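Protein-glutamate methylesterase/protein-glutamine glutaminase (Thermotoga maritima, PDB 3SFT) probably demethylates specific methylglutamate residues of bacterial chemoreceptors and deamidates specific glutamines, this chain being its C-terminal catalytic domain. Local coordinates at residues A[9-14]-A[113-118]; A[24-29]-A[61-66]; A[93-98]-A[120-125]; A[125-130]-A[144-149]. One frame throughout, in Å; residues are numbered along the deposited sequence.

Contact 1 of 4, residues A[9-14]-A[113-118]; sequences IVVIGS and DFTLDK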
loop_
_atom_site.group_PDB
_atom_site.type_symbol
_atom_site.label_atom_id
_atom_site.label_comp_id
_atom_site.label_asym_id
_atom_site.label_seq_id
_atom_site.Cartn_x
_atom_site.Cartn_y
_atom_site.Cartn_z
ATOM N N ILE A 9 4.128 -8.744 3.745
ATOM C CA ILE A 9 3.414 -7.490 3.939
ATOM C C ILE A 9 2.988 -6.948 2.577
ATOM O O ILE A 9 3.667 -7.152 1.568
ATOM C CB ILE A 9 4.277 -6.428 4.670
ATOM C CG1 ILE A 9 3.388 -5.269 5.137
ATOM C CG2 ILE A 9 5.406 -5.926 3.764
ATOM C CD1 ILE A 9 4.133 -4.192 5.888
ATOM N N VAL A 10 1.829 -6.310 2.548
ATOM C CA VAL A 10 1.317 -5.724 1.326
ATOM C C VAL A 10 1.216 -4.217 1.537
ATOM O O VAL A 10 0.593 -3.754 2.487
ATOM C CB VAL A 10 -0.070 -6.295 0.958
ATOM C CG1 VAL A 10 -0.565 -5.673 -0.346
ATOM C CG2 VAL A 10 0.002 -7.813 0.830
ATOM N N VAL A 11 1.900 -3.462 0.691
ATOM C CA VAL A 11 1.874 -2.014 0.768
ATOM C C VAL A 11 1.246 -1.534 -0.534
ATOM O O VAL A 11 1.739 -1.837 -1.622
ATOM C CB VAL A 11 3.291 -1.429 0.932
ATOM C CG1 VAL A 11 3.232 0.092 0.969
ATOM C CG2 VAL A 11 3.940 -1.967 2.205
ATOM N N ILE A 12 0.129 -0.826 -0.404
ATOM C CA ILE A 12 -0.619 -0.311 -1.541
ATOM C C ILE A 12 -0.522 1.200 -1.626
ATOM O O ILE A 12 -0.683 1.897 -0.620
ATOM C CB ILE A 12 -2.121 -0.663 -1.426
ATOM C CG1 ILE A 12 -2.300 -2.167 -1.186
ATOM C CG2 ILE A 12 -2.862 -0.207 -2.677
ATOM C CD1 ILE A 12 -3.752 -2.638 -1.198
ATOM N N GLY A 13 -0.268 1.692 -2.834
ATOM C CA GLY A 13 -0.171 3.120 -3.074
ATOM C C GLY A 13 -1.239 3.508 -4.078
ATOM O O GLY A 13 -1.395 2.853 -5.107
ATOM N N SER A 14 -1.970 4.577 -3.787
ATOM C CA SER A 14 -3.043 5.022 -4.664
ATOM C C SER A 14 -3.304 6.520 -4.564
ATOM O O SER A 14 -2.965 7.159 -3.567
ATOM C CB SER A 14 -4.326 4.264 -4.323
ATOM O OG SER A 14 -4.606 4.350 -2.931
ATOM N N ASP A 113 6.193 6.068 -1.486
ATOM C CA ASP A 113 7.630 5.785 -1.632
ATOM C C ASP A 113 8.311 5.637 -0.266
ATOM O O ASP A 113 9.153 4.760 -0.076
ATOM C CB ASP A 113 8.344 6.891 -2.427
ATOM C CG ASP A 113 8.190 6.737 -3.934
ATOM O OD1 ASP A 113 7.770 5.654 -4.401
ATOM O OD2 ASP A 113 8.500 7.706 -4.656
ATOM N N PHE A 114 7.939 6.496 0.679
ATOM C CA PHE A 114 8.511 6.446 2.025
ATOM C C PHE A 114 8.150 5.139 2.737
ATOM O O PHE A 114 9.019 4.483 3.323
ATOM C CB PHE A 114 8.035 7.643 2.857
ATOM C CG PHE A 114 8.721 7.765 4.196
ATOM C CD1 PHE A 114 9.794 8.638 4.364
ATOM C CD2 PHE A 114 8.296 7.012 5.289
ATOM C CE1 PHE A 114 10.431 8.759 5.600
ATOM C CE2 PHE A 114 8.924 7.126 6.526
ATOM C CZ PHE A 114 9.993 8.000 6.681
ATOM N N THR A 115 6.870 4.768 2.700
ATOM C CA THR A 115 6.413 3.537 3.347
ATOM C C THR A 115 7.059 2.287 2.735
ATOM O O THR A 115 7.456 1.364 3.457
ATOM C CB THR A 115 4.873 3.415 3.297
ATOM O OG1 THR A 115 4.290 4.530 3.984
ATOM C CG2 THR A 115 4.402 2.129 3.968
ATOM N N LEU A 116 7.159 2.262 1.408
ATOM C CA LEU A 116 7.759 1.135 0.701
ATOM C C LEU A 116 9.248 1.018 0.991
ATOM O O LEU A 116 9.778 -0.084 1.096
ATOM C CB LEU A 116 7.511 1.255 -0.801
ATOM C CG LEU A 116 6.092 0.890 -1.247
ATOM C CD1 LEU A 116 5.793 1.441 -2.628
ATOM C CD2 LEU A 116 5.949 -0.611 -1.237
ATOM N N ASP A 117 9.919 2.160 1.118
ATOM C CA ASP A 117 11.343 2.181 1.426
ATOM C C ASP A 117 11.553 1.458 2.755
ATOM O O ASP A 117 12.396 0.565 2.865
ATOM C CB ASP A 117 11.838 3.632 1.533
ATOM C CG ASP A 117 13.291 3.731 1.988
ATOM O OD1 ASP A 117 14.127 2.920 1.533
ATOM O OD2 ASP A 117 13.599 4.635 2.799
ATOM N N LYS A 118 10.760 1.836 3.755
ATOM C CA LYS A 118 10.852 1.220 5.066
ATOM C C LYS A 118 10.427 -0.244 5.051
ATOM O O LYS A 118 11.159 -1.094 5.551
ATOM C CB LYS A 118 10.037 2.013 6.094
ATOM C CG LYS A 118 10.567 3.415 6.340
ATOM C CD LYS A 118 12.058 3.375 6.661
ATOM C CE LYS A 118 12.625 4.771 6.869
ATOM N NZ LYS A 118 12.425 5.632 5.677
#
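V11 and L116 show how a strand and the helix packed on it can meet through very few atoms. All of the contact between the two segments is apolar. The two side chains slide past each other in opposite directions, with L116 CD2 3.5 Å from V11 CB and 3.6 Å from V11 CG1. V11 CG1 stands anti to the backbone N (chi1 178°), which brings it to L116 CG at 3.7 Å and also to T115 CG2 at 3.8 Å, one methyl thus serving two neighbours on the helix. This is the layered packing of a doubly wound alpha/beta fold: 9-14 is the middle strand of a seven-stranded parallel sheet, and helix 112-123 packs on one face. V112 and A119 of that helix also touch V11, while T115 reaches V38 and V40 of the next strand and L116 reaches A129 on the other side. No hydrogen bond joins the two segments; the polar groups of the helix turn to other partners. The T115 hydroxyl bonds to L86 O, so its polar branch is satisfied away from the strand. D113 OD1 takes hydrogen bonds from the N atoms of G139 and G142, and D113 N bonds to OD1 of D138, a predicted active-site residue.

Contact 2 of 4, residues A[24-29]-A[61-66]; sequences MIIPNL and LTVKEA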
loop_
_atom_site.group_PDB
_atom_site.type_symbol
_atom_site.label_atom_id
_atom_site.label_comp_id
_atom_site.label_asym_id
_atom_site.label_seq_id
_atom_site.Cartn_x
_atom_site.Cartn_y
_atom_site.Cartn_z
ATOM N N MET A 24 -12.739 -2.737 -5.044
ATOM C CA MET A 24 -12.685 -3.994 -5.785
ATOM C C MET A 24 -11.622 -4.929 -5.205
ATOM O O MET A 24 -11.537 -6.095 -5.595
ATOM C CB MET A 24 -12.342 -3.735 -7.257
ATOM C CG MET A 24 -13.349 -2.915 -8.042
ATOM S SD MET A 24 -12.880 -2.787 -9.804
ATOM C CE MET A 24 -12.457 -1.050 -9.912
ATOM N N ILE A 25 -10.824 -4.423 -4.267
ATOM C CA ILE A 25 -9.740 -5.208 -3.672
ATOM C C ILE A 25 -9.944 -5.627 -2.218
ATOM O O ILE A 25 -10.104 -6.810 -1.920
ATOM C CB ILE A 25 -8.391 -4.449 -3.770
ATOM C CG1 ILE A 25 -8.113 -4.037 -5.215
ATOM C CG2 ILE A 25 -7.250 -5.320 -3.249
ATOM C CD1 ILE A 25 -6.866 -3.192 -5.372
ATOM N N ILE A 26 -9.900 -4.648 -1.319
ATOM C CA ILE A 26 -10.036 -4.883 0.116
ATOM C C ILE A 26 -11.253 -5.708 0.557
ATOM O O ILE A 26 -11.108 -6.640 1.350
ATOM C CB ILE A 26 -9.966 -3.547 0.896
ATOM C CG1 ILE A 26 -8.680 -2.803 0.520
ATOM C CG2 ILE A 26 -10.022 -3.791 2.410
ATOM C CD1 ILE A 26 -7.401 -3.610 0.731
ATOM N N PRO A 27 -12.461 -5.380 0.057
ATOM C CA PRO A 27 -13.661 -6.134 0.442
ATOM C C PRO A 27 -13.637 -7.600 0.011
ATOM O O PRO A 27 -14.388 -8.411 0.544
ATOM C CB PRO A 27 -14.784 -5.374 -0.274
ATOM C CG PRO A 27 -14.255 -3.970 -0.348
ATOM C CD PRO A 27 -12.829 -4.214 -0.766
ATOM N N ASN A 28 -12.766 -7.937 -0.942
ATOM C CA ASN A 28 -12.670 -9.301 -1.454
ATOM C C ASN A 28 -11.525 -10.138 -0.878
ATOM O O ASN A 28 -11.055 -11.087 -1.509
ATOM C CB ASN A 28 -12.612 -9.279 -2.983
ATOM C CG ASN A 28 -13.803 -8.552 -3.605
ATOM O OD1 ASN A 28 -13.645 -7.757 -4.534
ATOM N ND2 ASN A 28 -14.998 -8.811 -3.082
ATOM N N LEU A 29 -11.065 -9.767 0.312
ATOM C CA LEU A 29 -10.000 -10.501 0.988
ATOM C C LEU A 29 -10.588 -11.131 2.249
ATOM O O LEU A 29 -11.407 -10.518 2.934
ATOM C CB LEU A 29 -8.827 -9.579 1.329
ATOM C CG LEU A 29 -8.020 -9.075 0.126
ATOM C CD1 LEU A 29 -6.957 -8.091 0.583
ATOM C CD2 LEU A 29 -7.376 -10.246 -0.600
ATOM N N LEU A 61 -11.915 -7.873 6.813
ATOM C CA LEU A 61 -10.696 -7.436 7.491
ATOM C C LEU A 61 -11.027 -6.167 8.269
ATOM O O LEU A 61 -11.948 -5.436 7.911
ATOM C CB LEU A 61 -9.592 -7.120 6.469
ATOM C CG LEU A 61 -8.954 -8.268 5.679
ATOM C CD1 LEU A 61 -8.141 -7.716 4.522
ATOM C CD2 LEU A 61 -8.075 -9.115 6.597
ATOM N N THR A 62 -10.282 -5.907 9.335
ATOM C CA THR A 62 -10.511 -4.706 10.127
ATOM C C THR A 62 -9.709 -3.558 9.527
ATOM O O THR A 62 -8.476 -3.593 9.505
ATOM C CB THR A 62 -10.107 -4.914 11.601
ATOM O OG1 THR A 62 -10.865 -5.999 12.151
ATOM C CG2 THR A 62 -10.379 -3.650 12.415
ATOM N N VAL A 63 -10.417 -2.553 9.018
ATOM C CA VAL A 63 -9.777 -1.399 8.401
ATOM C C VAL A 63 -9.789 -0.205 9.339
ATOM O O VAL A 63 -10.845 0.223 9.810
ATOM C CB VAL A 63 -10.461 -1.009 7.072
ATOM C CG1 VAL A 63 -9.681 0.101 6.387
ATOM C CG2 VAL A 63 -10.585 -2.228 6.157
ATOM N N LYS A 64 -8.609 0.352 9.580
ATOM C CA LYS A 64 -8.478 1.494 10.469
ATOM C C LYS A 64 -7.316 2.357 10.027
ATOM O O LYS A 64 -6.534 1.973 9.160
ATOM C CB LYS A 64 -8.232 1.022 11.910
ATOM C CG LYS A 64 -6.902 0.280 12.109
ATOM C CD LYS A 64 -6.752 -0.279 13.524
ATOM C CE LYS A 64 -6.630 0.819 14.557
ATOM N NZ LYS A 64 -5.405 1.631 14.339
ATOM N N GLU A 65 -7.204 3.520 10.651
ATOM C CA GLU A 65 -6.136 4.454 10.369
ATOM C C GLU A 65 -4.903 3.969 11.142
ATOM O O GLU A 65 -5.029 3.480 12.266
ATOM C CB GLU A 65 -6.560 5.843 10.846
ATOM C CG GLU A 65 -5.884 6.998 10.134
ATOM C CD GLU A 65 -6.663 8.303 10.253
ATOM O OE1 GLU A 65 -6.819 8.992 9.222
ATOM O OE2 GLU A 65 -7.119 8.638 11.371
ATOM N N ALA A 66 -3.726 4.040 10.520
ATOM C CA ALA A 66 -2.497 3.618 11.190
ATOM C C ALA A 66 -2.179 4.616 12.293
ATOM O O ALA A 66 -2.347 5.819 12.105
ATOM C CB ALA A 66 -1.341 3.551 10.201
HETATM O O HOH W 1 -11.986 -8.096 3.784
#
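L29 and L61 make the nearest side-chain approach here, crossing at an angle with L61 CD1 3.8 Å from L29 CB and 4.1 Å from L29 CD1. Beside them a looser apolar pair forms where I26 CG2 lies 4.1 Å from V63 CG2. With CG1 of I26 beside the backbone N (chi1 -54°), the CG2 methyl is the branch left to meet V63. No direct hydrogen bond crosses the gap, but one water does the polar work: it donates to L29 O at 2.6 Å and to I26 O at 3.0 Å, and accepts from L61 N at 3.0 Å. Three backbone groups therefore share a single bridge. Within the fold, the contact fastens the short 3-10 turn that follows helix 18-22 to the outermost strand of the parallel sheet, 62-65. Further out, L29 N bonds to I26 O at 3.3 Å, a bond consistent with the tight turn that brings both carbonyls to one water. Helix 48-58 fills in next to the methyl pair, L55 touching both I26 and V63 while D56 OD1 accepts a hydrogen bond from V63 N. Strand 76-79 backs L61 and V63 through V77, and helix 185-192 meets L29 with P186 and I190.

Contact 3 of 4, residues A[93-98]-A[120-125]; sequences GKVFFF and AEIYKS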
loop_
_atom_site.group_PDB
_atom_site.type_symbol
_atom_site.label_atom_id
_atom_site.label_comp_id
_atom_site.label_asym_id
_atom_site.label_seq_id
_atom_site.Cartn_x
_atom_site.Cartn_y
_atom_site.Cartn_z
ATOM N N GLY A 93 11.793 -8.430 16.918
ATOM C CA GLY A 93 11.006 -9.369 16.133
ATOM C C GLY A 93 9.601 -8.936 15.733
ATOM O O GLY A 93 8.862 -9.718 15.139
ATOM N N LYS A 94 9.217 -7.708 16.075
ATOM C CA LYS A 94 7.894 -7.191 15.726
ATOM C C LYS A 94 8.049 -5.932 14.879
ATOM O O LYS A 94 9.125 -5.329 14.842
ATOM C CB LYS A 94 7.096 -6.845 16.987
ATOM C CG LYS A 94 6.748 -8.022 17.877
ATOM C CD LYS A 94 6.222 -7.522 19.209
ATOM C CE LYS A 94 5.984 -8.657 20.191
ATOM N NZ LYS A 94 4.804 -9.472 19.817
ATOM N N VAL A 95 6.970 -5.529 14.211
ATOM C CA VAL A 95 6.994 -4.335 13.370
ATOM C C VAL A 95 5.992 -3.294 13.863
ATOM O O VAL A 95 4.841 -3.616 14.166
ATOM C CB VAL A 95 6.727 -4.677 11.887
ATOM C CG1 VAL A 95 6.783 -3.410 11.035
ATOM C CG2 VAL A 95 7.770 -5.673 11.392
ATOM N N PHE A 96 6.448 -2.047 13.943
ATOM C CA PHE A 96 5.623 -0.945 14.424
ATOM C C PHE A 96 5.626 0.242 13.465
ATOM O O PHE A 96 6.593 0.463 12.736
ATOM C CB PHE A 96 6.135 -0.469 15.796
ATOM C CG PHE A 96 6.124 -1.538 16.856
ATOM C CD1 PHE A 96 5.018 -1.705 17.685
ATOM C CD2 PHE A 96 7.216 -2.386 17.019
ATOM C CE1 PHE A 96 4.996 -2.707 18.663
ATOM C CE2 PHE A 96 7.202 -3.392 17.996
ATOM C CZ PHE A 96 6.084 -3.549 18.819
ATOM N N PHE A 97 4.539 1.008 13.481
ATOM C CA PHE A 97 4.419 2.197 12.647
ATOM C C PHE A 97 5.033 3.389 13.368
ATOM O O PHE A 97 5.148 3.402 14.592
ATOM C CB PHE A 97 2.945 2.564 12.419
ATOM C CG PHE A 97 2.201 1.626 11.520
ATOM C CD1 PHE A 97 2.581 1.464 10.192
ATOM C CD2 PHE A 97 1.087 0.941 11.988
ATOM C CE1 PHE A 97 1.860 0.634 9.340
ATOM C CE2 PHE A 97 0.359 0.109 11.147
ATOM C CZ PHE A 97 0.749 -0.043 9.814
ATOM N N PHE A 98 5.421 4.392 12.598
ATOM C CA PHE A 98 5.924 5.632 13.166
ATOM C C PHE A 98 5.579 6.750 12.200
ATOM O O PHE A 98 5.587 6.555 10.982
ATOM C CB PHE A 98 7.420 5.589 13.537
ATOM C CG PHE A 98 8.368 5.575 12.366
ATOM C CD1 PHE A 98 8.726 6.756 11.727
ATOM C CD2 PHE A 98 8.973 4.387 11.964
ATOM C CE1 PHE A 98 9.678 6.758 10.707
ATOM C CE2 PHE A 98 9.927 4.378 10.948
ATOM C CZ PHE A 98 10.280 5.567 10.320
ATOM N N ALA A 120 10.269 -2.475 2.545
ATOM C CA ALA A 120 11.197 -3.293 1.776
ATOM C C ALA A 120 12.456 -3.652 2.559
ATOM O O ALA A 120 12.919 -4.790 2.518
ATOM C CB ALA A 120 11.570 -2.585 0.489
ATOM N N GLU A 121 13.004 -2.676 3.271
ATOM C CA GLU A 121 14.212 -2.886 4.057
ATOM C C GLU A 121 13.992 -3.906 5.179
ATOM O O GLU A 121 14.907 -4.653 5.535
ATOM C CB GLU A 121 14.677 -1.551 4.628
ATOM C CG GLU A 121 16.177 -1.438 4.821
ATOM C CD GLU A 121 16.634 0.008 5.009
ATOM O OE1 GLU A 121 16.069 0.911 4.348
ATOM O OE2 GLU A 121 17.564 0.239 5.815
ATOM N N ILE A 122 12.773 -3.949 5.712
ATOM C CA ILE A 122 12.422 -4.869 6.791
ATOM C C ILE A 122 12.002 -6.245 6.286
ATOM O O ILE A 122 12.545 -7.262 6.718
ATOM C CB ILE A 122 11.265 -4.311 7.658
ATOM C CG1 ILE A 122 11.687 -3.010 8.344
ATOM C CG2 ILE A 122 10.836 -5.339 8.696
ATOM C CD1 ILE A 122 10.576 -2.363 9.147
ATOM N N TYR A 123 11.017 -6.270 5.392
ATOM C CA TYR A 123 10.495 -7.519 4.851
ATOM C C TYR A 123 11.267 -8.106 3.667
ATOM O O TYR A 123 11.119 -9.287 3.355
ATOM C CB TYR A 123 9.018 -7.351 4.493
ATOM C CG TYR A 123 8.120 -7.143 5.695
ATOM C CD1 TYR A 123 7.420 -8.209 6.260
ATOM C CD2 TYR A 123 7.969 -5.880 6.266
ATOM C CE1 TYR A 123 6.588 -8.020 7.369
ATOM C CE2 TYR A 123 7.143 -5.682 7.368
ATOM C CZ TYR A 123 6.458 -6.752 7.913
ATOM O OH TYR A 123 5.643 -6.551 9.002
ATOM N N LYS A 124 12.072 -7.282 3.009
ATOM C CA LYS A 124 12.869 -7.715 1.859
ATOM C C LYS A 124 12.099 -8.520 0.802
ATOM O O LYS A 124 11.090 -8.044 0.286
ATOM C CB LYS A 124 14.128 -8.455 2.330
ATOM C CG LYS A 124 15.095 -7.558 3.094
ATOM C CD LYS A 124 16.401 -8.273 3.404
ATOM C CE LYS A 124 17.398 -7.344 4.093
ATOM N NZ LYS A 124 16.943 -6.958 5.458
ATOM N N SER A 125 12.545 -9.741 0.506
ATOM C CA SER A 125 11.879 -10.565 -0.508
ATOM C C SER A 125 10.417 -10.887 -0.191
ATOM O O SER A 125 9.664 -11.285 -1.077
ATOM C CB SER A 125 12.659 -11.860 -0.774
ATOM O OG SER A 125 12.522 -12.787 0.289
#
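V95 and Y123 approach from opposite directions, and the phenol end of the tyrosine does most of the touching. V95 CG2, set beside the backbone N while CG1 takes the anti place (chi1 -179°), comes to 3.3 Å from Y123 OH and 3.9 Å from Y123 CZ. The methyl lies obliquely to the ring, and V95 CB follows at 3.6 Å from the same Y123 OH. The tyrosine arrives there although its CB does not point at the strand: with CG anti to the carbonyl carbon (chi1 -67°), the ring extends until its far end meets the valine. I122 aims at the strand directly, and its CG2 reaches V95 CG2 at 4.1 Å. These three residues join the last turn of helix 112-123 to the second strand of the antiparallel hairpin 85-91/94-100. V5, near the N terminus, touches both V95 and Y123. A leucine in place of Y123 lacks the phenol end and would probably leave V95 with I122 as its main neighbour on the helix, opening a gap beside CG2. Since no hydrogen bond spans the two segments, hairpin and helix are held here by shape and apolar contact, the hydroxyl meeting the valine as a van der Waals neighbour.

Contact 4 of 4, residues A[125-130]-A[144-149]; sequences SKTIAV and FKVKFY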
loop_
_atom_site.group_PDB
_atom_site.type_symbol
_atom_site.label_atom_id
_atom_site.label_comp_id
_atom_site.label_asym_id
_atom_site.label_seq_id
_atom_site.Cartn_x
_atom_site.Cartn_y
_atom_site.Cartn_z
ATOM N N SER A 125 12.545 -9.741 0.506
ATOM C CA SER A 125 11.879 -10.565 -0.508
ATOM C C SER A 125 10.417 -10.887 -0.191
ATOM O O SER A 125 9.664 -11.285 -1.077
ATOM C CB SER A 125 12.659 -11.860 -0.774
ATOM O OG SER A 125 12.522 -12.787 0.289
ATOM N N LYS A 126 10.015 -10.695 1.063
ATOM C CA LYS A 126 8.638 -10.961 1.474
ATOM C C LYS A 126 7.736 -9.723 1.337
ATOM O O LYS A 126 6.600 -9.713 1.820
ATOM C CB LYS A 126 8.606 -11.491 2.918
ATOM C CG LYS A 126 9.363 -12.803 3.126
ATOM C CD LYS A 126 8.912 -13.872 2.132
ATOM C CE LYS A 126 9.701 -15.166 2.301
ATOM N NZ LYS A 126 9.424 -15.834 3.612
ATOM N N THR A 127 8.252 -8.683 0.685
ATOM C CA THR A 127 7.500 -7.447 0.477
ATOM C C THR A 127 6.697 -7.526 -0.815
ATOM O O THR A 127 7.201 -7.967 -1.847
ATOM C CB THR A 127 8.433 -6.214 0.374
ATOM O OG1 THR A 127 9.346 -6.209 1.475
ATOM C CG2 THR A 127 7.621 -4.912 0.391
ATOM N N ILE A 128 5.438 -7.116 -0.743
ATOM C CA ILE A 128 4.564 -7.096 -1.907
ATOM C C ILE A 128 4.057 -5.664 -2.064
ATOM O O ILE A 128 3.466 -5.114 -1.135
ATOM C CB ILE A 128 3.351 -8.043 -1.736
ATOM C CG1 ILE A 128 3.812 -9.502 -1.654
ATOM C CG2 ILE A 128 2.387 -7.877 -2.908
ATOM C CD1 ILE A 128 2.665 -10.504 -1.426
ATOM N N ALA A 129 4.338 -5.049 -3.212
ATOM C CA ALA A 129 3.896 -3.680 -3.485
ATOM C C ALA A 129 2.778 -3.685 -4.519
ATOM O O ALA A 129 2.822 -4.444 -5.487
ATOM C CB ALA A 129 5.061 -2.825 -3.986
ATOM N N VAL A 130 1.774 -2.843 -4.299
ATOM C CA VAL A 130 0.642 -2.727 -5.210
ATOM C C VAL A 130 0.455 -1.250 -5.536
ATOM O O VAL A 130 0.120 -0.455 -4.664
ATOM C CB VAL A 130 -0.669 -3.278 -4.579
ATOM C CG1 VAL A 130 -1.796 -3.239 -5.602
ATOM C CG2 VAL A 130 -0.468 -4.703 -4.088
ATOM N N PHE A 144 11.165 0.315 -7.009
ATOM C CA PHE A 144 12.577 0.046 -7.255
ATOM C C PHE A 144 13.170 -0.656 -6.032
ATOM O O PHE A 144 13.816 -1.699 -6.157
ATOM C CB PHE A 144 13.335 1.353 -7.526
ATOM C CG PHE A 144 14.809 1.260 -7.248
ATOM C CD1 PHE A 144 15.644 0.526 -8.081
ATOM C CD2 PHE A 144 15.350 1.845 -6.108
ATOM C CE1 PHE A 144 16.997 0.371 -7.781
ATOM C CE2 PHE A 144 16.704 1.696 -5.799
ATOM C CZ PHE A 144 17.526 0.954 -6.638
ATOM N N LYS A 145 12.942 -0.075 -4.856
ATOM C CA LYS A 145 13.442 -0.636 -3.601
ATOM C C LYS A 145 12.931 -2.054 -3.364
ATOM O O LYS A 145 13.695 -2.938 -2.984
ATOM C CB LYS A 145 13.052 0.256 -2.415
ATOM C CG LYS A 145 14.174 1.168 -1.909
ATOM C CD LYS A 145 14.444 2.351 -2.842
ATOM C CE LYS A 145 13.303 3.367 -2.850
ATOM N NZ LYS A 145 13.307 4.307 -1.685
ATOM N N VAL A 146 11.637 -2.258 -3.602
ATOM C CA VAL A 146 11.008 -3.560 -3.430
ATOM C C VAL A 146 11.707 -4.594 -4.298
ATOM O O VAL A 146 12.080 -5.663 -3.812
ATOM C CB VAL A 146 9.491 -3.509 -3.761
ATOM C CG1 VAL A 146 8.894 -4.914 -3.781
ATOM C CG2 VAL A 146 8.762 -2.659 -2.727
ATOM N N LYS A 147 11.911 -4.268 -5.571
ATOM C CA LYS A 147 12.578 -5.190 -6.477
ATOM C C LYS A 147 14.040 -5.401 -6.088
ATOM O O LYS A 147 14.550 -6.514 -6.177
ATOM C CB LYS A 147 12.472 -4.717 -7.933
ATOM C CG LYS A 147 11.050 -4.697 -8.497
ATOM C CD LYS A 147 10.296 -6.011 -8.255
ATOM C CE LYS A 147 11.067 -7.211 -8.781
ATOM N NZ LYS A 147 10.298 -8.464 -8.553
ATOM N N PHE A 148 14.701 -4.332 -5.649
ATOM C CA PHE A 148 16.103 -4.401 -5.224
ATOM C C PHE A 148 16.270 -5.446 -4.108
ATOM O O PHE A 148 17.303 -6.113 -4.026
ATOM C CB PHE A 148 16.585 -3.024 -4.741
ATOM C CG PHE A 148 18.036 -2.990 -4.330
ATOM C CD1 PHE A 148 19.041 -2.831 -5.282
ATOM C CD2 PHE A 148 18.401 -3.120 -2.988
ATOM C CE1 PHE A 148 20.390 -2.805 -4.907
ATOM C CE2 PHE A 148 19.742 -3.096 -2.600
ATOM C CZ PHE A 148 20.741 -2.939 -3.562
ATOM N N TYR A 149 15.240 -5.602 -3.278
ATOM C CA TYR A 149 15.270 -6.562 -2.178
ATOM C C TYR A 149 14.596 -7.902 -2.496
ATOM O O TYR A 149 14.336 -8.701 -1.597
ATOM C CB TYR A 149 14.664 -5.947 -0.916
ATOM C CG TYR A 149 15.587 -4.968 -0.229
ATOM C CD1 TYR A 149 16.792 -5.397 0.328
ATOM C CD2 TYR A 149 15.269 -3.614 -0.148
ATOM C CE1 TYR A 149 17.657 -4.506 0.948
ATOM C CE2 TYR A 149 16.129 -2.710 0.470
ATOM C CZ TYR A 149 17.322 -3.165 1.017
ATOM O OH TYR A 149 18.179 -2.281 1.631
#
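V146 reaches from its helix to T127 and A129, residues two apart on a strand whose alternate side chains face the same way. The apolar contacts come first. V146 CG2 lies 3.9 Å from A129 CB and 4.0 Å from T127 CG2, so one methyl sits against both. The other branch of V146, CG1, is anti to the backbone N (chi1 171°) and lies 4.0 Å from T127 O. T127 and V146 meet at a slant, and the threonine presents its methyl, while its hydroxyl is hydrogen-bonded to K124 O, in the turn before the strand. L116 of helix 112-123 also touches V146, and V153 of the following strand meets both A129 and V146 from the next position in the sheet.

At the end of the helix S125 and Y149 come together through a van der Waals approach. S125 N and Y149 O are 3.0 Å apart, but the angle is too poor for a hydrogen bond, and S125 CB is 3.7 Å from Y149 O. The Y149 ring itself turns away from 125-130: one face has F148 CD2 4.0 Å above its centre, while A120, E121 and K124 also touch the residue.

Strand 127-131, helix 140-148 and strand 152-156 form a beta-alpha-beta unit, and the contact packs its first strand against its helix. Beyond it, K147 makes a salt bridge with D177 and a hydrogen bond to G151 O. No hydrogen bond links the two segments; strand and helix meet through the methyls of V146, T127 and A129 at van der Waals distance.

Overall arrangement
From the N terminus, strand 9-14 opens the loop that contact 1 closes on helix 112-123, 99 residues later. Contact 2 is nested wholly within that loop, tying the turn after helix 18-22 to the edge strand 62-65; I12 and I26 touch where the two meet. Contact 3 crosses contact 1: its strand 94-100 lies inside the loop, its partner at the end of helix 112-123 beyond it. That helix therefore faces both the central strand and the hairpin. Contact 4 follows in series, sharing S125 with contact 3 and joining strand 127-131, the sheet neighbour of 9-14, to helix 140-148. Contacts 2 and 4 lie on opposite sides of the chain's centre.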